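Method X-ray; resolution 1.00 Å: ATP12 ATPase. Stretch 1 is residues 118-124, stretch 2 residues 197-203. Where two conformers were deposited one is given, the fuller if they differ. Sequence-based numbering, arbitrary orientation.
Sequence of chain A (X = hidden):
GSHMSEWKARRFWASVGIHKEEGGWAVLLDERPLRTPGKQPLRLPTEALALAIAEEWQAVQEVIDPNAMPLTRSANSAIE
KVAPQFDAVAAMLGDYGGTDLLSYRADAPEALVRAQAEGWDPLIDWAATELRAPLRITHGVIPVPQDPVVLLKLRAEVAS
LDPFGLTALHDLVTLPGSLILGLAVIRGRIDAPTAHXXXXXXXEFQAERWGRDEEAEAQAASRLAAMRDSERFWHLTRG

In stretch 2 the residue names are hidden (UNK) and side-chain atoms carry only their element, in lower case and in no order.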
# COMPACT_ATOMS: atom_id res chain seq x y z
N GLU A 118 14.79 14.58 12.29
CA GLU A 118 15.83 13.60 11.92
C GLU A 118 15.31 12.54 10.97
O GLU A 118 15.99 12.15 10.01
CB GLU A 118 16.39 12.93 13.18
CG GLU A 118 17.48 11.90 12.91
CD GLU A 118 17.90 11.05 14.08
OE1 GLU A 118 17.16 10.86 15.06
OE2 GLU A 118 19.02 10.54 14.00
N GLY A 119 14.11 12.06 11.28
CA GLY A 119 13.57 10.99 10.45
C GLY A 119 12.95 11.45 9.15
O GLY A 119 13.03 10.81 8.12
N TRP A 120 12.25 12.59 9.21
CA TRP A 120 11.39 13.01 8.11
C TRP A 120 12.00 14.02 7.16
O TRP A 120 11.66 14.04 5.97
CB TRP A 120 10.08 13.59 8.66
CG TRP A 120 9.24 12.58 9.40
CD1 TRP A 120 9.38 11.20 9.40
CD2 TRP A 120 8.12 12.86 10.25
NE1 TRP A 120 8.41 10.65 10.18
CE2 TRP A 120 7.64 11.61 10.71
CE3 TRP A 120 7.48 14.01 10.64
CZ2 TRP A 120 6.54 11.52 11.58
CZ3 TRP A 120 6.39 13.91 11.49
CH2 TRP A 120 5.92 12.68 11.96
N ASP A 121 12.91 14.87 7.63
CA ASP A 121 13.52 15.85 6.72
C ASP A 121 14.22 15.16 5.54
O ASP A 121 14.12 15.68 4.43
CB ASP A 121 14.46 16.79 7.45
CG ASP A 121 13.81 17.81 8.34
OD1 ASP A 121 12.57 17.93 8.33
OD2 ASP A 121 14.54 18.49 9.10
N PRO A 122 14.90 14.02 5.69
CA PRO A 122 15.49 13.39 4.50
C PRO A 122 14.46 13.00 3.47
O PRO A 122 14.76 12.99 2.27
CB PRO A 122 16.22 12.19 5.08
CG PRO A 122 16.59 12.61 6.48
CD PRO A 122 15.38 13.36 6.93
N LEU A 123 13.26 12.61 3.88
CA LEU A 123 12.21 12.21 2.97
C LEU A 123 11.57 13.40 2.28
O LEU A 123 11.26 13.34 1.08
CB LEU A 123 11.17 11.30 3.68
CG LEU A 123 11.77 9.85 3.57
CD1 LEU A 123 12.82 9.57 4.53
CD2 LEU A 123 11.02 9.17 2.55
N ILE A 124 11.38 14.49 3.01
CA ILE A 124 10.99 15.75 2.40
C ILE A 124 12.02 16.14 1.33
O ILE A 124 11.65 16.57 0.22
CB ILE A 124 10.78 16.85 3.46
CG1 ILE A 124 9.63 16.54 4.46
CG2 ILE A 124 10.61 18.26 2.87
CD1 ILE A 124 8.25 16.50 3.83
N UNK A 197 8.31 2.36 10.36
CA UNK A 197 9.02 2.93 11.51
C UNK A 197 8.95 4.45 11.48
O UNK A 197 8.66 5.11 12.53
c UNK A 197 10.44 2.41 11.54
N UNK A 198 9.21 5.05 10.33
CA UNK A 198 9.18 6.52 10.24
C UNK A 198 7.81 7.07 10.62
O UNK A 198 7.68 8.12 11.22
c UNK A 198 11.22 7.19 7.01
c UNK A 198 11.93 7.67 9.37
c UNK A 198 11.01 6.82 8.48
c UNK A 198 9.57 7.01 8.84
N UNK A 199 6.76 6.33 10.23
CA UNK A 199 5.41 6.80 10.45
C UNK A 199 5.03 6.83 11.94
O UNK A 199 4.10 7.50 12.31
c UNK A 199 4.39 5.98 9.71
o UNK A 199 4.15 4.71 10.32
N UNK A 200 5.77 6.06 12.74
CA UNK A 200 5.49 5.86 14.17
C UNK A 200 6.31 6.73 15.10
O UNK A 200 6.28 6.48 16.31
c UNK A 200 5.69 4.39 14.55
c UNK A 200 4.80 3.42 13.91
c UNK A 200 4.96 2.10 14.59
n UNK A 200 5.34 0.58 17.29
n UNK A 200 4.43 2.11 15.91
n UNK A 200 3.73 1.84 18.15
c UNK A 200 4.46 1.55 17.06
N UNK A 201 7.02 7.73 14.61
CA UNK A 201 7.90 8.48 15.51
C UNK A 201 7.17 9.05 16.69
O UNK A 201 7.69 8.96 17.83
c UNK A 201 9.26 10.63 15.61
c UNK A 201 8.70 9.57 14.71
c UNK A 201 10.52 9.82 12.89
c UNK A 201 9.77 8.90 13.86
N UNK A 202 5.97 9.62 16.57
CA UNK A 202 5.24 10.18 17.71
C UNK A 202 4.84 9.11 18.74
O UNK A 202 5.04 9.29 19.95
o UNK A 202 5.39 12.35 16.16
c UNK A 202 4.23 12.18 16.54
c UNK A 202 3.98 10.93 17.33
o UNK A 202 3.25 12.93 16.30
N UNK A 203 4.26 8.03 18.21
CA UNK A 203 3.82 6.98 19.15
C UNK A 203 5.03 6.36 19.85
O UNK A 203 4.93 6.04 21.03
o UNK A 203 0.94 3.28 18.57
c UNK A 203 2.75 4.61 19.02
o UNK A 203 2.24 3.52 16.84
c UNK A 203 2.98 5.96 18.40
c UNK A 203 1.97 3.75 18.04

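Position 197 carries a single side-chain carbon and lies out of reach of stretch 1. One carbon is a methyl, so this is A197.

Position 198 has four carbons, forked at the second, with no heteroatom. One carbon of the fork lies 3.8 Å from L123 CD1, and the other lies 3.6 Å from G119 O. A fork one carbon beyond CB means leucine: L198. Its CA-to-CB bond runs sideways, yet the end of the side chain comes nearer, with CD1 on L123 and CD2 over the glycine.

Position 199 shows one carbon and then one oxygen, and its CA-to-CB bond points away from stretch 1. That is a serine, S199, whose hydroxyl is hydrogen-bonded to a residue close by in the chain.

Position 200 shows three carbons, a nitrogen, then a carbon bearing two more nitrogens: a guanidinium, hence R200. Its CA-to-CB bond also points away; the residue sits at the N-cap position of the next helix and makes no contact with stretch 1.

Position 201 has four carbons forked at the first, one arm two carbons long; the last carbon of that arm lies 3.5 Å from W120 NE1 and 4.1 Å from G119 CA. Unequal arms at CB give I201, its CA-to-CB bond pointing toward stretch 1.

Position 202 has two carbons, the second carrying two oxygens, one of them 4.2 Å from W120 CH2, a loose approach at the margin. A short carboxylate is D202.

Position 203 has three carbons, the third carrying two oxygens, and is too distant to touch stretch 1. This is E203. R200 NE donates to E203 OE1 at 2.8 Å, and R200 NH2 lies 2.6 Å from the same OE1, a salt bridge.

The contact combines one polar anchor with close apolar packing. W120 NE1 donates to L198 O at 2.8 Å with an angle of 156°, and the acceptor lies near the ring plane, as an indole N-H requires. Around the anchor, L198 and I201 pack against the indole, with W120 CD1 3.9 Å from I201 CD1. G119 allows the close approach, with G119 CA 6.3 Å from L198 CA: an ideal CB on G119 would clash with I201 CD1 at 2.6 Å and sit tightly against L198 CD2 at 3.2 Å. The rule to read is a glycine for proximity, an indole for direction, and two aliphatic residues to fill the space.

Stretch 2, residues 197-203: ALSRIDE
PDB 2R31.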